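Local coordinates for protein IAA acetyltransferase (Bacillus cereus ATCC 14579, PDB 1Y9K) that probably transfers acetyl groups to a nitrogen atom of its substrate, as an N-acetyltransferase of the GNAT family, at residues L20-P25 with V69-Q74; A31-R36 with E63-A68; L54-P59 with Y93-L98; K81-A86 with A111-C116; E133-I136 with I141-R144. All coordinates share one frame; numbering follows the deposited sequence. Where two conformers were deposited one is given.

Contact 1. Residues L20-P25 with V69-Q74; sequences LLLADP and VAEHLQ
Leu22, near the end of helix 17-23, carries this surface contact alone and meets Val69, Ala70, Glu71 and Gln74 with its two methyls. Before it in the helix, Leu20 faces the other way, onto Ile30, Val51 and Val53. Leu22 itself has CG anti to the backbone N (chi1 -166°), which extends the branch toward the turn that follows strand 61-69. CD2 presses on the backbone, with Leu22 CD2 only 3.2 Å from Val69 O. That oxygen is also gripped by an amide: Gln74 NE2 donates to Val69 O at 2.9 Å, approaching from above the carbonyl plane. The 3-10 turn 71-73 leads into Gln74, which begins what matches the Q/R-x-x-G-x-G/A motif, and this motif probably binds the pyrophosphate of acetyl-CoA here as in other GNAT enzymes. The other methyl lies against an acidic chain, Leu22 CD1 being 3.7 Å from Glu71 CD and about equally far from Glu71 CG. It rests there on CG and on the carboxylate, both oxygens included. After the helix, Asp24 turns away from the loop and binds Tyr132 through OD1, while Pro25 packs on Ile136.

Contact 2. Residues A31-R36 with E63-A68; sequences ATYVQR and EIMNIA
Helix 27-36 lies against strand 61-69, and the backbones come closest at Tyr33 and Met65, whose CA atoms are 7.2 Å apart. The strand is not regular here. Met65 has nearly helical backbone angles, and both Met65 and Asn66 bond to Val53 of the neighbouring strand, which makes a beta bulge. As a result two consecutive side chains, those of Met65 and Asn66, project to the same side, toward the helix. Tyr33 reaches over Met65, and its phenol end meets Asn66; its CG lies between the backbone N and the carbonyl carbon (chi1 52°). The selenomethionine Met65 covers one face of the ring: Met65 CB sits 3.8 Å from the Tyr33 centroid, 17° off the ring normal, a CH-pi contact. A bulge in this central strand is a hallmark of the GNAT fold, where it splays the strand from its parallel neighbour near the acetyl-CoA cleft. At the phenol end, Asn66 ND2 donates to Tyr33 OH over 2.8 Å with an almost straight N-H...O angle of 173°, and the oxygen lies in the plane of the amide. Asp24 OD2 also bonds to Tyr33 OH, so the buried hydroxyl has two partners, and the nearby carboxylate would probably polarise it. Asn66 ND2 has a second partner in the carbonyl oxygen of Leu20, which ties the amide to helix 17-23 as well.

Contact 3. Residues L54-P59 with Y93-L98; sequences LLETRP and YGMSKL
Met95 and Leu98 meet Glu56 and Leu54 where the beta-alpha-beta crossover of the GNAT fold, strand 61-69 to helix 78-92 to strand 97-103, turns into its second strand beside the end of strand 48-56. Just after helix 78-92, Gly94 leaves helical geometry with a positive phi of 86°, closing a Schellman motif. The selenomethionine Met95 follows, bent at chi2 and chi3 so that its end folds back against the Glu56 chain, which it crosses at about a right angle. Its methyl makes the nearest approach, Met95 CE to Glu56 OE2 at 3.5 Å. The selenium rests alongside the stem, with Met95 SE 3.9 Å from Glu56 CG. Methyl and selenium lie on the same side of the carboxylate plane, offset from its centre; the carboxylate reaches them because its chain is extended from a CG anti to the backbone N (chi1 -159°). Beyond Met95, Ser96 and Lys97 bond through their backbones to Lys60, in the same loop as Arg58. Lys97 NZ forms a salt bridge with Glu99. Leu98 enters the strand and turns into the core, among Val87, Ala90 and Phe118. There it crosses Leu54 at about a right angle, methyl to methyl, Leu98 CD1 lying 3.7 Å from Leu54 CD2.

Contact 4. Residues K81-A86 with A111-C116; sequences KLLRHA and ALYQKC
One leucine projects from helix 78-92 into a hollow on helix 107-115: Leu83 meets Leu112, Tyr113 and Cys116, and the bump is its CD2 methyl. The hollow has three walls, set one, then three residues apart along the partner helix, so that the methyl sits between successive turns. Tyr113 forms one wall with the edge of its ring. Leu83 CD2 sits at that edge, close to the ring plane and 3.6 Å from Tyr113 CD1, while the second methyl stands above the plane near the rim, with Leu83 CD1 4.0 Å from Tyr113 CE1. The two side chains cross at about a right angle. Cys116 supplies the second wall, its thiol sulfur SG lying 3.8 Å from Leu83 CD2. Leu112 closes the third through its branch point, Leu112 CG being 4.0 Å from Leu83 CD2. The chi1 of Leu83, -134°, is off a staggered position, perhaps because the pocket constrains it. Leu112 and Tyr113 begin a run that matches the Leu-Tyr...Gly-Phe signature at the end of this helix in GNAT proteins. Beneath the two helices runs strand 61-69. Leu83 packs on Ile64 and Ile67, and Tyr113 also touches Ile67, so the strand underlies the junction. At the start of helix 78-92, Lys80 touches both Leu112 and Cys116, while Leu82 and His85 on its flank lean on Ile7 of strand 6-10.

Contact 5. Residues E133-I136 with I141-R144; sequences EEEI and IVCR
The flat carboxylate of Glu135 has both methyls of Val142 over one of its faces, with Val142 CG1 3.9 Å and Val142 CG2 4.0 Å from Glu135 OE2. The two side chains cross at about a right angle. The glutamate gets there on an extended chain whose CG is anti to the backbone N (chi1 -172°). The next flat group is the carbonyl of Ile136: Cys143 N donates to Ile136 O over 2.8 Å, tilted 28° from the carbonyl plane, and Val142 CA makes a CA-H...O contact with the same oxygen. These residues lie where a beta-hairpin opens, strand 136-138 running antiparallel to strand 141-152 across a tight turn. The return connection is not direct. A water stands between the strands, accepting from Ile136 N at 2.9 Å and donating to Cys143 O at 2.7 Å, and so satisfies both backbone groups while the chains part. Ile136 and Cys143 place their side chains on the same side of the hairpin, Ile136 CG2 lying 3.7 Å from Cys143 CB, and Phe128 of helix 127-131 packs on both. From the other strand, Val142 O and Arg144 N bind the side-chain amide of Asn104.

Overall arrangement
All five contacts gather round one mixed sheet, and strand 61-69 is the thread through most of them: contact 2 lies on it, contact 1 takes its exit and contact 4 rests on it, while contact 3 lies beside it. Contacts 1 and 2, with centres 14 Å apart, join through hydrogen bonds between helix 17-23, helix 27-36 and strand 61-69. Contacts 2 and 3 share the pairing of strands 48-56 and 61-69. Contacts 2 and 4 lie on opposite sides of the chain's centre, so the bulged strand, probably next to the acetyl-CoA site as in other GNAT proteins, is tied to helices on both sides of the sheet. Along the chain, contact 3 crosses contacts 1, 2 and 4. Contact 5 comes last, its centre about 29 Å from that of contact 3.

Contact 1. Residues L20-P25 with V69-Q74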
# COMPACT_ATOMS: atom_id res chain seq x y z
N LEU A 20 6.64 -5.78 4.41
CA LEU A 20 6.20 -5.71 3.01
C LEU A 20 5.62 -7.03 2.50
O LEU A 20 4.74 -7.04 1.62
CB LEU A 20 7.35 -5.24 2.11
CG LEU A 20 7.76 -3.77 2.28
CD1 LEU A 20 9.15 -3.51 1.69
CD2 LEU A 20 6.73 -2.83 1.66
N LEU A 21 6.12 -8.14 3.05
CA LEU A 21 5.69 -9.48 2.68
C LEU A 21 4.30 -9.79 3.21
O LEU A 21 3.62 -10.69 2.74
CB LEU A 21 6.70 -10.53 3.15
CG LEU A 21 7.90 -10.75 2.23
CD1 LEU A 21 9.07 -11.42 2.97
CD2 LEU A 21 7.48 -11.58 1.02
N LEU A 22 3.87 -9.01 4.19
CA LEU A 22 2.54 -9.12 4.76
C LEU A 22 1.50 -8.69 3.73
O LEU A 22 0.43 -9.31 3.61
CB LEU A 22 2.46 -8.27 6.02
CG LEU A 22 1.31 -8.42 7.02
CD1 LEU A 22 1.04 -9.87 7.38
CD2 LEU A 22 1.66 -7.60 8.25
N ALA A 23 1.82 -7.64 2.97
CA ALA A 23 0.91 -7.11 1.96
C ALA A 23 1.16 -7.74 0.59
O ALA A 23 0.25 -7.81 -0.24
CB ALA A 23 1.03 -5.60 1.88
N ASP A 24 2.40 -8.18 0.35
CA ASP A 24 2.80 -8.72 -0.95
C ASP A 24 3.67 -9.96 -0.79
O ASP A 24 4.87 -9.85 -0.51
CB ASP A 24 3.51 -7.63 -1.77
CG ASP A 24 3.80 -8.05 -3.19
OD1 ASP A 24 3.66 -9.22 -3.54
OD2 ASP A 24 4.20 -7.17 -3.97
N PRO A 25 3.07 -11.15 -0.96
CA PRO A 25 3.70 -12.46 -0.66
C PRO A 25 4.97 -12.79 -1.44
O PRO A 25 5.67 -13.72 -1.06
CB PRO A 25 2.59 -13.47 -1.02
CG PRO A 25 1.33 -12.69 -0.95
CD PRO A 25 1.68 -11.32 -1.42
N VAL A 69 0.69 -2.86 7.83
CA VAL A 69 0.72 -2.58 9.25
C VAL A 69 0.93 -3.93 9.95
O VAL A 69 0.41 -4.96 9.50
CB VAL A 69 -0.59 -1.90 9.72
CG1 VAL A 69 -0.65 -1.76 11.25
CG2 VAL A 69 -0.76 -0.52 9.05
N ALA A 70 1.72 -3.93 11.03
CA ALA A 70 1.95 -5.14 11.82
C ALA A 70 0.61 -5.73 12.24
O ALA A 70 -0.30 -5.00 12.63
CB ALA A 70 2.82 -4.82 13.06
N GLU A 71 0.50 -7.06 12.12
CA GLU A 71 -0.75 -7.79 12.36
C GLU A 71 -1.40 -7.46 13.70
O GLU A 71 -2.59 -7.19 13.76
CB GLU A 71 -0.54 -9.31 12.24
CG GLU A 71 -0.44 -9.84 10.79
CD GLU A 71 0.26 -11.21 10.70
OE1 GLU A 71 1.44 -11.34 11.13
OE2 GLU A 71 -0.39 -12.16 10.17
N HIS A 72 -0.60 -7.47 14.77
CA HIS A 72 -1.10 -7.25 16.12
C HIS A 72 -1.55 -5.81 16.40
O HIS A 72 -2.20 -5.53 17.41
CB HIS A 72 -0.06 -7.71 17.16
CG HIS A 72 1.15 -6.83 17.23
ND1 HIS A 72 2.09 -6.77 16.23
CD2 HIS A 72 1.59 -6.00 18.21
CE1 HIS A 72 3.05 -5.92 16.57
NE2 HIS A 72 2.77 -5.44 17.77
N LEU A 73 -1.19 -4.89 15.50
CA LEU A 73 -1.50 -3.47 15.68
C LEU A 73 -2.57 -2.95 14.72
O LEU A 73 -2.88 -1.76 14.75
CB LEU A 73 -0.23 -2.62 15.55
CG LEU A 73 0.89 -2.78 16.58
CD1 LEU A 73 1.89 -1.66 16.41
CD2 LEU A 73 0.36 -2.80 18.02
N GLN A 74 -3.14 -3.83 13.89
CA GLN A 74 -4.12 -3.42 12.87
C GLN A 74 -5.46 -2.95 13.47
O GLN A 74 -5.84 -3.35 14.58
CB GLN A 74 -4.33 -4.51 11.81
CG GLN A 74 -3.18 -4.63 10.80
CD GLN A 74 -3.25 -5.87 9.92
OE1 GLN A 74 -4.26 -6.58 9.91
NE2 GLN A 74 -2.18 -6.14 9.18

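Contact 2. Residues A31-R36 with E63-A68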
# COMPACT_ATOMS: atom_id res chain seq x y z
N ALA A 31 10.78 -6.45 -4.91
CA ALA A 31 11.99 -5.96 -5.54
C ALA A 31 11.72 -5.08 -6.77
O ALA A 31 12.40 -4.06 -6.95
CB ALA A 31 12.93 -7.11 -5.90
N THR A 32 10.73 -5.45 -7.59
CA THR A 32 10.35 -4.67 -8.78
C THR A 32 10.06 -3.19 -8.46
O THR A 32 10.56 -2.30 -9.15
CB THR A 32 9.21 -5.35 -9.66
OG1 THR A 32 7.93 -5.39 -8.98
CG2 THR A 32 9.62 -6.76 -10.08
N TYR A 33 9.32 -2.93 -7.38
CA TYR A 33 8.97 -1.54 -7.07
C TYR A 33 9.81 -0.79 -6.01
O TYR A 33 9.79 0.44 -5.98
CB TYR A 33 7.48 -1.39 -6.76
CG TYR A 33 6.89 -2.32 -5.73
CD1 TYR A 33 6.97 -2.03 -4.37
CD2 TYR A 33 6.19 -3.46 -6.12
CE1 TYR A 33 6.39 -2.86 -3.42
CE2 TYR A 33 5.60 -4.31 -5.18
CZ TYR A 33 5.71 -4.00 -3.83
OH TYR A 33 5.13 -4.83 -2.91
N VAL A 34 10.53 -1.51 -5.16
CA VAL A 34 11.35 -0.82 -4.16
C VAL A 34 12.56 -0.14 -4.80
O VAL A 34 12.90 0.97 -4.43
CB VAL A 34 11.75 -1.72 -2.93
CG1 VAL A 34 10.51 -2.20 -2.18
CG2 VAL A 34 12.62 -2.89 -3.36
N GLN A 35 13.16 -0.80 -5.79
CA GLN A 35 14.27 -0.24 -6.56
C GLN A 35 13.90 1.11 -7.19
O GLN A 35 14.69 2.06 -7.15
CB GLN A 35 14.70 -1.22 -7.67
CG GLN A 35 16.16 -1.06 -8.16
CD GLN A 35 16.42 0.19 -9.04
OE1 GLN A 35 17.48 0.83 -8.92
NE2 GLN A 35 15.47 0.52 -9.93
N ARG A 36 12.69 1.18 -7.74
CA ARG A 36 12.24 2.35 -8.50
C ARG A 36 11.49 3.38 -7.66
O ARG A 36 11.35 4.53 -8.06
CB ARG A 36 11.37 1.91 -9.68
CG ARG A 36 12.13 1.29 -10.85
CD ARG A 36 11.17 0.94 -12.00
NE ARG A 36 10.32 2.08 -12.36
CZ ARG A 36 9.04 2.00 -12.74
NH1 ARG A 36 8.42 0.82 -12.84
NH2 ARG A 36 8.39 3.13 -13.02
N GLU A 63 1.51 5.75 -7.30
CA GLU A 63 0.71 4.67 -6.79
C GLU A 63 1.32 4.11 -5.51
O GLU A 63 2.53 3.91 -5.43
CB GLU A 63 0.60 3.55 -7.81
CG GLU A 63 -0.34 2.44 -7.35
CD GLU A 63 -0.66 1.44 -8.44
OE1 GLU A 63 -0.44 1.74 -9.64
OE2 GLU A 63 -1.15 0.35 -8.08
N ILE A 64 0.47 3.85 -4.52
CA ILE A 64 0.85 3.08 -3.34
C ILE A 64 0.95 1.60 -3.71
O ILE A 64 -0.07 0.91 -3.84
CB ILE A 64 -0.12 3.29 -2.16
CG1 ILE A 64 -0.23 4.79 -1.84
CG2 ILE A 64 0.37 2.53 -0.95
CD1 ILE A 64 -1.44 5.20 -1.00
N MSE A 65 2.18 1.13 -3.90
CA MSE A 65 2.43 -0.23 -4.42
C MSE A 65 2.33 -1.28 -3.33
O MSE A 65 2.13 -2.47 -3.61
CB MSE A 65 3.81 -0.32 -5.07
CG MSE A 65 3.99 0.53 -6.33
SE MSE A 65 2.73 0.29 -7.60
CE MSE A 65 2.91 -1.45 -7.96
N ASN A 66 2.49 -0.83 -2.10
CA ASN A 66 2.47 -1.69 -0.94
C ASN A 66 2.21 -0.81 0.26
O ASN A 66 2.80 0.26 0.38
CB ASN A 66 3.81 -2.43 -0.79
CG ASN A 66 3.75 -3.58 0.21
OD1 ASN A 66 3.30 -3.42 1.34
ND2 ASN A 66 4.24 -4.74 -0.21
N ILE A 67 1.29 -1.24 1.10
CA ILE A 67 1.05 -0.60 2.39
C ILE A 67 0.75 -1.73 3.40
O ILE A 67 -0.02 -2.63 3.11
CB ILE A 67 -0.07 0.48 2.32
CG1 ILE A 67 -0.31 1.12 3.69
CG2 ILE A 67 -1.36 -0.07 1.70
CD1 ILE A 67 -0.91 2.51 3.61
N ALA A 68 1.41 -1.69 4.55
CA ALA A 68 1.32 -2.78 5.52
C ALA A 68 1.47 -2.26 6.93
O ALA A 68 2.26 -1.35 7.18
CB ALA A 68 2.38 -3.87 5.24

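Contact 3. Residues L54-P59 with Y93-L98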
# COMPACT_ATOMS: atom_id res chain seq x y z
N LEU A 54 5.69 4.27 -2.40
CA LEU A 54 5.15 5.09 -3.49
C LEU A 54 5.96 4.87 -4.75
O LEU A 54 7.18 4.83 -4.70
CB LEU A 54 5.20 6.57 -3.11
CG LEU A 54 4.11 7.04 -2.15
CD1 LEU A 54 4.29 8.50 -1.82
CD2 LEU A 54 2.73 6.79 -2.75
N LEU A 55 5.27 4.68 -5.87
CA LEU A 55 5.94 4.59 -7.17
C LEU A 55 5.33 5.60 -8.13
O LEU A 55 4.11 5.73 -8.20
CB LEU A 55 5.82 3.18 -7.73
CG LEU A 55 6.53 2.83 -9.05
CD1 LEU A 55 8.04 2.86 -8.88
CD2 LEU A 55 6.08 1.47 -9.58
N GLU A 56 6.18 6.33 -8.85
CA GLU A 56 5.73 7.26 -9.89
C GLU A 56 5.50 6.50 -11.19
O GLU A 56 6.41 5.84 -11.71
CB GLU A 56 6.74 8.40 -10.08
CG GLU A 56 6.12 9.62 -10.76
CD GLU A 56 7.12 10.74 -11.02
OE1 GLU A 56 8.27 10.66 -10.55
OE2 GLU A 56 6.74 11.70 -11.70
N THR A 57 4.28 6.59 -11.70
CA THR A 57 3.83 5.70 -12.77
C THR A 57 3.56 6.45 -14.08
O THR A 57 4.49 6.72 -14.85
CB THR A 57 2.61 4.86 -12.31
OG1 THR A 57 1.55 5.74 -11.90
CG2 THR A 57 2.99 3.96 -11.12
N ARG A 58 2.29 6.76 -14.33
CA ARG A 58 1.88 7.63 -15.43
C ARG A 58 2.22 9.08 -15.06
O ARG A 58 2.56 9.34 -13.90
CB ARG A 58 0.38 7.48 -15.69
CG ARG A 58 0.00 6.25 -16.47
CD ARG A 58 -1.37 6.42 -17.13
NE ARG A 58 -2.14 5.19 -17.03
CZ ARG A 58 -3.46 5.13 -16.91
NH1 ARG A 58 -4.20 6.23 -16.89
NH2 ARG A 58 -4.06 3.95 -16.80
N PRO A 59 2.16 10.02 -16.03
CA PRO A 59 2.48 11.42 -15.74
C PRO A 59 1.73 11.97 -14.52
O PRO A 59 0.52 11.78 -14.41
CB PRO A 59 2.03 12.15 -17.00
CG PRO A 59 2.20 11.16 -18.07
CD PRO A 59 1.80 9.85 -17.46
N TYR A 93 5.49 16.07 -3.99
CA TYR A 93 6.25 15.78 -5.21
C TYR A 93 5.65 16.39 -6.49
O TYR A 93 6.20 16.23 -7.58
CB TYR A 93 6.47 14.27 -5.36
CG TYR A 93 7.64 13.78 -4.53
CD1 TYR A 93 7.43 13.09 -3.33
CD2 TYR A 93 8.96 14.03 -4.92
CE1 TYR A 93 8.50 12.65 -2.55
CE2 TYR A 93 10.04 13.60 -4.14
CZ TYR A 93 9.80 12.91 -2.96
OH TYR A 93 10.85 12.47 -2.19
N GLY A 94 4.54 17.11 -6.34
CA GLY A 94 3.90 17.78 -7.47
C GLY A 94 2.94 16.91 -8.26
O GLY A 94 2.53 17.28 -9.36
N MSE A 95 2.57 15.75 -7.70
CA MSE A 95 1.59 14.86 -8.34
C MSE A 95 0.16 15.40 -8.23
O MSE A 95 -0.19 16.10 -7.27
CB MSE A 95 1.67 13.43 -7.76
CG MSE A 95 3.07 12.82 -7.71
SE MSE A 95 3.78 12.37 -9.30
CE MSE A 95 4.86 13.75 -9.60
N SER A 96 -0.65 15.06 -9.23
CA SER A 96 -2.07 15.41 -9.22
C SER A 96 -2.98 14.18 -9.03
O SER A 96 -4.19 14.33 -8.82
CB SER A 96 -2.44 16.15 -10.51
OG SER A 96 -2.35 15.29 -11.63
N LYS A 97 -2.41 12.98 -9.09
CA LYS A 97 -3.18 11.74 -8.97
C LYS A 97 -2.45 10.72 -8.10
O LYS A 97 -1.27 10.45 -8.30
CB LYS A 97 -3.47 11.15 -10.37
CG LYS A 97 -4.60 10.12 -10.41
CD LYS A 97 -4.88 9.62 -11.84
CE LYS A 97 -6.35 9.23 -12.01
NZ LYS A 97 -6.54 7.86 -12.59
N LEU A 98 -3.17 10.17 -7.12
CA LEU A 98 -2.67 9.06 -6.31
C LEU A 98 -3.55 7.81 -6.50
O LEU A 98 -4.77 7.89 -6.41
CB LEU A 98 -2.57 9.44 -4.82
CG LEU A 98 -1.87 8.45 -3.87
CD1 LEU A 98 -0.39 8.20 -4.22
CD2 LEU A 98 -2.01 8.90 -2.42

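Contact 4. Residues K81-A86 with A111-C116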
# COMPACT_ATOMS: atom_id res chain seq x y z
N LYS A 81 -3.15 6.70 9.23
CA LYS A 81 -1.98 7.59 9.34
C LYS A 81 -0.99 7.48 8.19
O LYS A 81 -0.54 8.50 7.67
CB LYS A 81 -1.27 7.37 10.68
CG LYS A 81 -1.87 8.16 11.83
CD LYS A 81 -1.68 7.47 13.17
CE LYS A 81 -2.27 8.31 14.30
NZ LYS A 81 -2.92 7.46 15.34
N LEU A 82 -0.65 6.25 7.79
CA LEU A 82 0.26 6.02 6.66
C LEU A 82 -0.32 6.57 5.36
O LEU A 82 0.42 7.07 4.50
CB LEU A 82 0.55 4.53 6.50
CG LEU A 82 1.53 3.84 7.46
CD1 LEU A 82 1.42 2.31 7.32
CD2 LEU A 82 2.98 4.32 7.26
N LEU A 83 -1.64 6.47 5.24
CA LEU A 83 -2.37 6.87 4.05
C LEU A 83 -2.38 8.39 3.93
O LEU A 83 -2.04 8.93 2.87
CB LEU A 83 -3.79 6.30 4.12
CG LEU A 83 -4.42 5.61 2.91
CD1 LEU A 83 -3.43 4.73 2.13
CD2 LEU A 83 -5.59 4.79 3.41
N ARG A 84 -2.79 9.08 5.00
CA ARG A 84 -2.66 10.54 5.11
C ARG A 84 -1.26 10.99 4.68
O ARG A 84 -1.13 11.93 3.88
CB ARG A 84 -2.95 11.03 6.54
CG ARG A 84 -4.41 10.92 7.03
CD ARG A 84 -4.71 11.88 8.21
NE ARG A 84 -4.33 11.37 9.54
CZ ARG A 84 -3.14 11.53 10.13
NH1 ARG A 84 -2.93 11.02 11.34
NH2 ARG A 84 -2.16 12.18 9.52
N HIS A 85 -0.23 10.31 5.19
CA HIS A 85 1.17 10.63 4.90
C HIS A 85 1.56 10.40 3.44
O HIS A 85 2.29 11.21 2.86
CB HIS A 85 2.11 9.85 5.82
CG HIS A 85 3.53 10.35 5.84
ND1 HIS A 85 4.40 10.17 4.78
CD2 HIS A 85 4.24 10.97 6.81
CE1 HIS A 85 5.58 10.68 5.09
NE2 HIS A 85 5.51 11.17 6.32
N ALA A 86 1.07 9.31 2.85
CA ALA A 86 1.26 9.05 1.42
C ALA A 86 0.67 10.17 0.55
O ALA A 86 1.34 10.64 -0.38
CB ALA A 86 0.66 7.70 1.03
N ALA A 111 -13.04 -0.21 2.31
CA ALA A 111 -13.70 0.80 3.15
C ALA A 111 -12.72 1.90 3.59
O ALA A 111 -13.05 3.08 3.49
CB ALA A 111 -14.37 0.15 4.37
N LEU A 112 -11.54 1.49 4.07
CA LEU A 112 -10.51 2.44 4.52
C LEU A 112 -10.11 3.43 3.42
O LEU A 112 -10.16 4.64 3.63
CB LEU A 112 -9.27 1.69 5.04
CG LEU A 112 -8.11 2.55 5.56
CD1 LEU A 112 -8.50 3.28 6.86
CD2 LEU A 112 -6.83 1.73 5.76
N TYR A 113 -9.71 2.92 2.26
CA TYR A 113 -9.30 3.76 1.14
C TYR A 113 -10.36 4.78 0.75
O TYR A 113 -10.06 5.95 0.55
CB TYR A 113 -8.91 2.91 -0.08
CG TYR A 113 -7.72 1.99 0.17
CD1 TYR A 113 -6.76 2.30 1.13
CD2 TYR A 113 -7.55 0.84 -0.58
CE1 TYR A 113 -5.65 1.45 1.36
CE2 TYR A 113 -6.45 -0.01 -0.37
CZ TYR A 113 -5.51 0.30 0.60
OH TYR A 113 -4.45 -0.53 0.82
N GLN A 114 -11.62 4.32 0.67
CA GLN A 114 -12.72 5.20 0.29
C GLN A 114 -13.02 6.27 1.35
O GLN A 114 -13.31 7.43 1.00
CB GLN A 114 -13.97 4.39 -0.03
CG GLN A 114 -13.84 3.47 -1.21
CD GLN A 114 -15.14 2.76 -1.52
OE1 GLN A 114 -15.40 1.66 -1.02
NE2 GLN A 114 -15.98 3.40 -2.31
N LYS A 115 -12.96 5.88 2.62
CA LYS A 115 -13.09 6.82 3.74
C LYS A 115 -12.02 7.90 3.65
O LYS A 115 -12.25 9.04 4.02
CB LYS A 115 -12.96 6.10 5.09
CG LYS A 115 -14.18 5.30 5.50
CD LYS A 115 -14.05 4.75 6.91
CE LYS A 115 -15.14 3.70 7.21
NZ LYS A 115 -15.38 3.52 8.68
N CYS A 116 -10.85 7.52 3.14
CA CYS A 116 -9.73 8.44 2.99
C CYS A 116 -9.72 9.21 1.65
O CYS A 116 -8.78 9.95 1.38
CB CYS A 116 -8.40 7.69 3.22
SG CYS A 116 -8.20 7.02 4.92

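Contact 5. Residues E133-I136 with I141-R144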
# COMPACT_ATOMS: atom_id res chain seq x y z
N GLU A 133 2.02 -17.90 -7.56
CA GLU A 133 1.86 -19.34 -7.71
C GLU A 133 0.69 -19.84 -6.85
O GLU A 133 -0.17 -20.58 -7.33
CB GLU A 133 3.17 -20.05 -7.32
CG GLU A 133 3.43 -21.43 -7.98
CD GLU A 133 4.69 -22.13 -7.43
OE1 GLU A 133 4.93 -23.32 -7.79
OE2 GLU A 133 5.44 -21.51 -6.63
N GLU A 134 0.64 -19.38 -5.59
CA GLU A 134 -0.36 -19.87 -4.64
C GLU A 134 -1.58 -18.96 -4.45
O GLU A 134 -1.44 -17.74 -4.27
CB GLU A 134 0.30 -20.15 -3.28
CG GLU A 134 -0.59 -20.91 -2.29
CD GLU A 134 -0.97 -22.30 -2.78
OE1 GLU A 134 -0.15 -23.23 -2.61
OE2 GLU A 134 -2.10 -22.47 -3.33
N GLU A 135 -2.76 -19.58 -4.47
CA GLU A 135 -4.04 -18.91 -4.23
C GLU A 135 -4.13 -18.19 -2.87
O GLU A 135 -3.69 -18.73 -1.85
CB GLU A 135 -5.17 -19.93 -4.33
CG GLU A 135 -6.56 -19.32 -4.29
CD GLU A 135 -7.64 -20.37 -4.36
OE1 GLU A 135 -7.81 -21.12 -3.37
OE2 GLU A 135 -8.32 -20.45 -5.40
N ILE A 136 -4.69 -16.98 -2.89
CA ILE A 136 -4.93 -16.18 -1.68
C ILE A 136 -6.42 -16.18 -1.33
O ILE A 136 -7.27 -15.85 -2.17
CB ILE A 136 -4.41 -14.73 -1.85
CG1 ILE A 136 -2.89 -14.72 -2.10
CG2 ILE A 136 -4.73 -13.89 -0.62
CD1 ILE A 136 -2.36 -13.45 -2.78
N ILE A 141 -13.19 -15.34 1.03
CA ILE A 141 -13.25 -14.89 -0.36
C ILE A 141 -11.89 -15.08 -1.05
O ILE A 141 -10.85 -14.69 -0.51
CB ILE A 141 -13.65 -13.39 -0.46
CG1 ILE A 141 -14.90 -13.09 0.39
CG2 ILE A 141 -13.82 -12.94 -1.92
CD1 ILE A 141 -15.07 -11.61 0.75
N VAL A 142 -11.90 -15.69 -2.23
CA VAL A 142 -10.68 -15.79 -3.05
C VAL A 142 -10.28 -14.40 -3.56
O VAL A 142 -11.08 -13.71 -4.20
CB VAL A 142 -10.83 -16.77 -4.23
CG1 VAL A 142 -9.57 -16.79 -5.08
CG2 VAL A 142 -11.16 -18.18 -3.73
N CYS A 143 -9.05 -14.01 -3.24
CA CYS A 143 -8.44 -12.78 -3.72
C CYS A 143 -7.96 -13.05 -5.13
O CYS A 143 -6.89 -13.61 -5.34
CB CYS A 143 -7.27 -12.41 -2.82
SG CYS A 143 -6.60 -10.80 -3.16
N ARG A 144 -8.78 -12.63 -6.08
CA ARG A 144 -8.64 -13.00 -7.48
C ARG A 144 -8.29 -11.80 -8.36
O ARG A 144 -7.43 -11.88 -9.23
CB ARG A 144 -9.97 -13.63 -7.90
CG ARG A 144 -10.12 -14.06 -9.35
CD ARG A 144 -11.54 -14.59 -9.55
NE ARG A 144 -11.90 -15.54 -8.50
CZ ARG A 144 -13.14 -15.90 -8.17
NH1 ARG A 144 -14.20 -15.41 -8.81
NH2 ARG A 144 -13.31 -16.77 -7.18
O HOH W 1 -5.64 -15.97 -5.48